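Local structure of L-hydantoinase (Arthrobacter aurescens, 1GKR) at residues A[160-163]-A[164-167]; A[226-230]-A[231-235]; A[249-252]-A[253-257]; A[360-364]-A[365-369]. The protein catalyses the zinc-dependent hydrolysis of hydantoin rings, preferring aryl over alkyl derivatives, with a stereoselectivity that depends on the substrate. All blocks are in the same frame, centred on the assembly; numbering follows the deposited sequence.

Interaction 1 of 4, residues A[160-163]-A[164-167]; sequences AVSD and GELF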
# COMPACT_ATOMS: atom_id res chain seq x y z
N ALA A 160 15.57 27.38 -10.96
CA ALA A 160 15.18 26.14 -10.33
C ALA A 160 16.41 25.56 -9.65
O ALA A 160 17.54 25.87 -10.02
CB ALA A 160 14.66 25.18 -11.37
N VAL A 161 16.19 24.72 -8.64
CA VAL A 161 17.31 24.09 -7.94
C VAL A 161 17.39 22.62 -8.35
O VAL A 161 16.41 22.03 -8.81
CB VAL A 161 17.13 24.16 -6.42
CG1 VAL A 161 17.34 25.56 -5.94
CG2 VAL A 161 15.74 23.68 -6.03
N SER A 162 18.56 22.02 -8.21
CA SER A 162 18.69 20.61 -8.54
C SER A 162 18.31 19.84 -7.28
O SER A 162 18.11 20.45 -6.22
CB SER A 162 20.12 20.28 -8.92
OG SER A 162 21.01 20.58 -7.87
N ASP A 163 18.21 18.52 -7.37
CA ASP A 163 17.84 17.75 -6.18
C ASP A 163 18.82 17.98 -5.03
O ASP A 163 18.41 18.07 -3.88
CB ASP A 163 17.73 16.26 -6.53
CG ASP A 163 16.69 16.00 -7.61
OD1 ASP A 163 15.73 16.79 -7.71
OD2 ASP A 163 16.80 15.02 -8.38
N GLY A 164 20.10 18.11 -5.33
CA GLY A 164 21.09 18.34 -4.29
C GLY A 164 20.91 19.69 -3.63
O GLY A 164 20.94 19.82 -2.40
N GLU A 165 20.69 20.72 -4.44
CA GLU A 165 20.50 22.06 -3.89
C GLU A 165 19.20 22.08 -3.09
O GLU A 165 19.13 22.64 -2.00
CB GLU A 165 20.45 23.09 -5.01
CG GLU A 165 21.51 22.85 -6.06
CD GLU A 165 21.66 23.98 -7.03
OE1 GLU A 165 22.31 24.98 -6.67
OE2 GLU A 165 21.11 23.89 -8.15
N LEU A 166 18.17 21.45 -3.66
CA LEU A 166 16.87 21.37 -2.99
C LEU A 166 17.03 20.64 -1.66
O LEU A 166 16.46 21.04 -0.65
CB LEU A 166 15.87 20.63 -3.87
CG LEU A 166 14.45 20.52 -3.29
CD1 LEU A 166 13.88 21.90 -3.01
CD2 LEU A 166 13.57 19.78 -4.26
N PHE A 167 17.82 19.57 -1.66
CA PHE A 167 18.04 18.81 -0.43
C PHE A 167 18.75 19.65 0.63
O PHE A 167 18.40 19.58 1.81
CB PHE A 167 18.86 17.56 -0.71
CG PHE A 167 19.07 16.72 0.50
CD1 PHE A 167 17.99 16.06 1.10
CD2 PHE A 167 20.32 16.60 1.07
CE1 PHE A 167 18.17 15.30 2.25
CE2 PHE A 167 20.51 15.85 2.23
CZ PHE A 167 19.43 15.19 2.81
O HOH W 1 20.33 24.65 -10.71
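Ser162 and Glu165 close a capping box at the start of helix 163-176. Ser162 N donates to Glu165 OE2 over 3.2 Å at 153°, meeting the oxygen on its anti side and somewhat out of the carboxylate plane. The return bond, Glu165 N to Ser162 OG, is weak at 3.4 Å, although nearly straight. Glu165 CG stands beside its own backbone N (chi1 -43°) and the chain runs on extended, which lays the carboxylate back over the N-cap residue. The tight part is apolar: Val161 CG2 packs on Leu166 CB at 3.7 Å, their side chains crossing at about a right angle. These residues bracket the box as a hydrophobic staple, with Pro129 and Met150 closing round them. The looser, wetter side is the carboxylate end, where one water donates to both Glu165 OE2 (2.8 Å) and Ala160 O (3.1 Å). Replacing Glu165 with an alanine would probably leave Ser162 N without its acceptor and the water with one mate fewer. Asp163 has other partners: OD2 bonds Asn186 of the second subunit, and OD1 salt-bridges to Arg223. With backbone N-H groups gathered at this helix start, the carboxylate of Glu165 is likely to be stabilised as an anion.

Interaction 2 of 4, residues A[226-230]-A[231-235]; sequences LLQKE and AGCRL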
# COMPACT_ATOMS: atom_id res chain seq x y z
N LEU A 226 10.05 12.27 -1.09
CA LEU A 226 11.17 11.42 -0.68
C LEU A 226 12.28 12.19 -0.01
O LEU A 226 12.93 11.69 0.91
CB LEU A 226 11.74 10.68 -1.87
CG LEU A 226 11.24 9.25 -2.08
CD1 LEU A 226 9.71 9.20 -1.92
CD2 LEU A 226 11.66 8.77 -3.47
N LEU A 227 12.52 13.41 -0.47
CA LEU A 227 13.57 14.23 0.11
C LEU A 227 13.15 14.83 1.43
O LEU A 227 13.97 15.00 2.32
CB LEU A 227 14.00 15.36 -0.84
CG LEU A 227 14.42 14.95 -2.26
CD1 LEU A 227 15.21 16.08 -2.89
CD2 LEU A 227 15.28 13.73 -2.21
N GLN A 228 11.87 15.17 1.59
CA GLN A 228 11.47 15.75 2.87
C GLN A 228 11.49 14.61 3.88
O GLN A 228 11.90 14.78 5.04
CB GLN A 228 10.09 16.41 2.76
CG GLN A 228 8.98 15.62 3.39
CD GLN A 228 8.95 15.75 4.89
OE1 GLN A 228 8.57 14.82 5.58
NE2 GLN A 228 9.33 16.91 5.40
N LYS A 229 11.07 13.43 3.43
CA LYS A 229 11.06 12.25 4.26
C LYS A 229 12.40 12.11 4.98
O LYS A 229 12.46 11.69 6.13
CB LYS A 229 10.81 11.03 3.37
CG LYS A 229 11.01 9.67 4.02
CD LYS A 229 9.94 9.36 5.04
CE LYS A 229 9.87 7.86 5.32
NZ LYS A 229 9.41 7.07 4.13
N GLU A 230 13.46 12.50 4.29
CA GLU A 230 14.82 12.42 4.82
C GLU A 230 15.26 13.67 5.58
O GLU A 230 16.02 13.58 6.53
CB GLU A 230 15.78 12.17 3.68
CG GLU A 230 17.15 11.72 4.09
CD GLU A 230 17.14 10.29 4.61
OE1 GLU A 230 16.16 9.55 4.33
OE2 GLU A 230 18.14 9.92 5.29
N ALA A 231 14.79 14.84 5.17
CA ALA A 231 15.18 16.09 5.81
C ALA A 231 14.34 16.48 7.03
O ALA A 231 14.85 17.10 7.96
CB ALA A 231 15.14 17.23 4.80
N GLY A 232 13.04 16.16 7.00
CA GLY A 232 12.16 16.47 8.12
C GLY A 232 11.61 17.88 8.25
O GLY A 232 11.05 18.24 9.29
N CYS A 233 11.78 18.70 7.22
CA CYS A 233 11.31 20.09 7.23
C CYS A 233 9.83 20.17 6.88
O CYS A 233 9.33 19.33 6.14
CB CYS A 233 12.10 20.90 6.21
SG CYS A 233 12.05 20.18 4.53
N ARG A 234 9.13 21.17 7.39
CA ARG A 234 7.72 21.33 7.05
C ARG A 234 7.69 21.71 5.56
O ARG A 234 8.34 22.67 5.14
CB ARG A 234 7.06 22.43 7.88
CG ARG A 234 5.58 22.18 8.02
CD ARG A 234 4.81 23.43 8.34
NE ARG A 234 4.74 23.77 9.76
CZ ARG A 234 4.26 22.99 10.72
NH1 ARG A 234 3.82 21.78 10.42
NH2 ARG A 234 4.17 23.43 11.96
N LEU A 235 6.95 20.95 4.78
CA LEU A 235 6.87 21.16 3.35
C LEU A 235 5.44 21.35 2.84
O LEU A 235 4.54 20.61 3.22
CB LEU A 235 7.47 19.95 2.64
CG LEU A 235 7.16 19.84 1.15
CD1 LEU A 235 7.84 20.98 0.44
CD2 LEU A 235 7.65 18.52 0.59
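Two first torsions bring Gln228 and Leu235 together. The chi1 of Gln228, 105°, is far from a staggered value and its chain bends again at chi2, folding the amide back beside the turn; Leu235 sets CG opposite its backbone N (chi1 165°), sending CD2 to within 3.9 Å of Gln228 CB. The backbone between them ends helix 214-231. Ala231 N donates to Leu227 O over 3.0 Å, and Gly232 N to Gln228 O over 2.7 Å, the latter at 170°. Gly232 then takes a positive phi, turning the chain out of the helix and into strand 234-237. This is an alpha-to-beta connection of the amidohydrolase TIM barrel, and the strand it starts leads on toward the zinc ligand His239. Cys233, just beyond the turn, is buried against Phe170 and Ala174 of helix 163-176, while Leu235 faces Ile180 and Val182 of the adjoining strand. The amide of Gln228 is buried too; its OE1 accepts from Gln257 NE2, at the end of the next helix. With its OE1 bonded in this buried setting, the amide is probably limited in its rotation, and the bond links the ends of two successive barrel helices.

Interaction 3 of 4, residues A[249-252]-A[253-257]; sequences IHQA and QSEGQ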
# COMPACT_ATOMS: atom_id res chain seq x y z
N ILE A 249 0.35 13.06 -1.62
CA ILE A 249 0.73 13.88 -0.48
C ILE A 249 -0.05 13.47 0.76
O ILE A 249 0.52 13.31 1.84
CB ILE A 249 0.47 15.38 -0.76
CG1 ILE A 249 1.38 15.85 -1.89
CG2 ILE A 249 0.74 16.21 0.47
CD1 ILE A 249 1.05 17.22 -2.39
N HIS A 250 -1.36 13.29 0.59
CA HIS A 250 -2.20 12.89 1.70
C HIS A 250 -1.69 11.59 2.32
O HIS A 250 -1.52 11.48 3.54
CB HIS A 250 -3.64 12.70 1.24
CG HIS A 250 -4.59 12.54 2.38
ND1 HIS A 250 -4.69 13.47 3.39
CD2 HIS A 250 -5.44 11.54 2.70
CE1 HIS A 250 -5.56 13.04 4.29
NE2 HIS A 250 -6.03 11.87 3.89
N GLN A 251 -1.43 10.60 1.47
CA GLN A 251 -0.93 9.33 1.92
C GLN A 251 0.34 9.52 2.75
O GLN A 251 0.48 8.94 3.83
CB GLN A 251 -0.65 8.42 0.73
CG GLN A 251 -0.02 7.09 1.12
CD GLN A 251 -0.90 6.30 2.09
OE1 GLN A 251 -2.02 5.89 1.76
NE2 GLN A 251 -0.39 6.07 3.31
N ALA A 252 1.25 10.34 2.25
CA ALA A 252 2.50 10.57 2.95
C ALA A 252 2.30 11.30 4.27
O ALA A 252 2.95 10.96 5.25
CB ALA A 252 3.47 11.35 2.06
N GLN A 253 1.41 12.30 4.32
CA GLN A 253 1.25 13.00 5.59
C GLN A 253 0.60 12.03 6.55
O GLN A 253 0.90 11.99 7.75
CB GLN A 253 0.42 14.28 5.46
CG GLN A 253 -1.06 14.11 5.35
CD GLN A 253 -1.83 15.42 5.51
OE1 GLN A 253 -3.05 15.42 5.46
NE2 GLN A 253 -1.12 16.52 5.68
N SER A 254 -0.29 11.22 5.99
CA SER A 254 -1.01 10.22 6.73
C SER A 254 -0.03 9.19 7.32
O SER A 254 -0.35 8.47 8.26
CB SER A 254 -2.02 9.56 5.80
OG SER A 254 -2.31 8.26 6.22
N GLU A 255 1.18 9.12 6.77
CA GLU A 255 2.18 8.19 7.28
C GLU A 255 3.14 8.85 8.25
O GLU A 255 4.14 8.26 8.62
CB GLU A 255 2.98 7.57 6.12
CG GLU A 255 2.17 6.58 5.30
CD GLU A 255 2.92 6.02 4.11
OE1 GLU A 255 2.35 5.17 3.39
OE2 GLU A 255 4.08 6.42 3.88
N GLY A 256 2.85 10.09 8.65
CA GLY A 256 3.73 10.77 9.58
C GLY A 256 4.58 11.91 9.04
O GLY A 256 5.21 12.64 9.81
N GLN A 257 4.63 12.08 7.72
CA GLN A 257 5.44 13.16 7.13
C GLN A 257 4.76 14.53 7.28
O GLN A 257 3.57 14.67 7.03
CB GLN A 257 5.71 12.88 5.66
CG GLN A 257 6.53 11.63 5.41
CD GLN A 257 7.01 11.55 3.98
OE1 GLN A 257 6.88 10.51 3.33
NE2 GLN A 257 7.56 12.65 3.47
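The His250 ring meets Gln253 at its edge: Gln253 OE1 lies near the ring plane and accepts a weak bond from His250 ND1 at 3.3 Å, with ring and amide planes 58° apart. A second pair of flat groups, the Gln251 amide and the Glu255 carboxylate, is turned by 54°, and Gln251 NE2 reaches Glu255 OE1 at 2.9 Å in a weak, bent bond. Both pairs lie at the C-terminal end of helix 243-254, Glu255 just past it. The helix closes in a Schellman motif within the beta-alpha-beta unit formed with strands 234-237 and 259-263 of the barrel. Gly256, with positive phi, is its C-prime residue; a side chain there would run into the carbonyl oxygen of Glu255. Gln253 holds CG between its backbone N and carbonyl carbon (chi1 78°) and then runs out extended across the helix axis. The stronger partner of its amide is Val259 O, bound by NE2, which ties the helix end to the following strand. On the outer side Ser254 OG pairs with Ser254 of the third subunit, and Gln251 packs on Gln251 of that subunit. The motif's two defining bonds run from Gly256 N to Gln253 O at 2.9 Å and from Gln257 N to Ala252 O at 3.2 Å. Ala252 O also accepts from Glu255 N at 3.0 Å, the two donors coming from opposite faces of its carbonyl plane.

Interaction 4 of 4, residues A[360-364]-A[365-369]; sequences LVEVM and CEKPA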
# COMPACT_ATOMS: atom_id res chain seq x y z
N LEU A 360 -14.35 25.47 4.37
CA LEU A 360 -13.82 26.62 3.66
C LEU A 360 -12.96 27.45 4.60
O LEU A 360 -11.86 27.86 4.24
CB LEU A 360 -14.95 27.49 3.11
CG LEU A 360 -14.53 28.67 2.23
CD1 LEU A 360 -15.61 28.99 1.23
CD2 LEU A 360 -14.24 29.88 3.09
N VAL A 361 -13.46 27.70 5.80
CA VAL A 361 -12.69 28.48 6.75
C VAL A 361 -11.42 27.76 7.18
O VAL A 361 -10.40 28.40 7.47
CB VAL A 361 -13.55 28.82 8.00
CG1 VAL A 361 -12.68 29.27 9.16
CG2 VAL A 361 -14.51 29.92 7.63
N GLU A 362 -11.46 26.44 7.19
CA GLU A 362 -10.30 25.66 7.58
C GLU A 362 -9.17 25.76 6.57
O GLU A 362 -8.01 25.99 6.95
CB GLU A 362 -10.68 24.19 7.75
CG GLU A 362 -9.56 23.36 8.34
CD GLU A 362 -9.87 21.88 8.37
OE1 GLU A 362 -10.39 21.37 7.35
OE2 GLU A 362 -9.57 21.23 9.39
N VAL A 363 -9.50 25.60 5.29
CA VAL A 363 -8.48 25.65 4.24
C VAL A 363 -8.08 27.06 3.77
O VAL A 363 -7.00 27.22 3.17
CB VAL A 363 -8.93 24.84 3.01
CG1 VAL A 363 -9.27 23.43 3.40
CG2 VAL A 363 -10.10 25.50 2.36
N MET A 364 -8.92 28.06 4.02
CA MET A 364 -8.62 29.42 3.59
C MET A 364 -8.19 30.34 4.71
O MET A 364 -7.71 31.44 4.43
CB MET A 364 -9.82 30.04 2.86
CG MET A 364 -10.07 29.39 1.53
SD MET A 364 -11.33 30.17 0.55
CE MET A 364 -10.35 31.37 -0.35
N CYS A 365 -8.36 29.92 5.96
CA CYS A 365 -7.98 30.76 7.09
C CYS A 365 -7.11 30.06 8.11
O CYS A 365 -5.97 30.44 8.34
CB CYS A 365 -9.22 31.29 7.80
SG CYS A 365 -10.47 32.02 6.71
N GLU A 366 -7.66 29.02 8.73
CA GLU A 366 -6.95 28.30 9.78
C GLU A 366 -5.64 27.61 9.41
O GLU A 366 -4.59 27.99 9.95
CB GLU A 366 -7.90 27.31 10.43
CG GLU A 366 -8.86 27.96 11.41
CD GLU A 366 -10.03 27.08 11.78
OE1 GLU A 366 -9.84 25.84 11.86
OE2 GLU A 366 -11.14 27.63 12.02
N LYS A 367 -5.68 26.62 8.52
CA LYS A 367 -4.46 25.91 8.18
C LYS A 367 -3.34 26.80 7.64
O LYS A 367 -2.19 26.69 8.09
CB LYS A 367 -4.77 24.77 7.19
CG LYS A 367 -4.82 23.40 7.84
CD LYS A 367 -5.57 22.40 6.96
CE LYS A 367 -5.51 20.99 7.54
NZ LYS A 367 -5.79 21.01 9.01
N PRO A 368 -3.64 27.66 6.66
CA PRO A 368 -2.50 28.48 6.23
C PRO A 368 -1.83 29.22 7.41
O PRO A 368 -0.62 29.18 7.55
CB PRO A 368 -3.11 29.40 5.17
CG PRO A 368 -4.62 29.23 5.33
CD PRO A 368 -4.80 27.84 5.78
N ALA A 369 -2.61 29.86 8.27
CA ALA A 369 -2.05 30.56 9.41
C ALA A 369 -1.28 29.59 10.30
O ALA A 369 -0.15 29.86 10.71
CB ALA A 369 -3.14 31.23 10.21
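Val361 O takes two backbone donors from the next turn: Glu366 N at 3.1 Å, lying in the carbonyl plane with a nearly straight bond (165°), and Cys365 N at 3.0 Å, which sits above that plane. Lys367 N reaches Glu362 O at 2.9 Å. The bonds from Glu366 and Lys367 each span five residues, evidence for a wider pi-type turn. Pro368 follows and has no N-H to give; its ring instead lies against the preceding turn, CD 3.5 Å from Val363 O and CG 3.8 Å from Met364 C. Here helix 357-372 kinks, its two short segments differing by 23° in axis, while it packs on barrel strands 51-62 and 308-309 of the amidohydrolase fold. A glycine in place of Pro368 would probably open a gap beside the Val363 and Met364 carbonyls and leave the backbone freer to turn at the kink. On the outer side Glu362, its CG opposite the backbone N (chi1 -173°), runs alongside Lys367, and OE2 to NZ is a long salt bridge of 3.8 Å. Farther out, Arg359 pairs more strongly with Glu362 OE1, Ser14 holds the buried Glu366 carboxylate, and Pro368 itself touches Glu59 and Thr308.

Overall arrangement
The four contacts follow one another along the chain, all within the amidohydrolase barrel. Interactions 1, 2 and 3 form a series: centres of 1 and 2 lie about 13 Å apart and those of 2 and 3 about 11 Å apart, each pair touching. They mark the start of helix 163-176 and the ends of helices 214-231 and 243-254, beside the parallel strands 179-182, 234-237 and 259-263. Interaction 4 stands about 19 Å from interaction 3 and about 30 Å from interaction 1, centre to centre, on helix 357-372. Interactions 1 and 2 touch the second subunit and interaction 3 the third, whereas interaction 4 is internal; helix ends thus serve both the barrel and the tetramer.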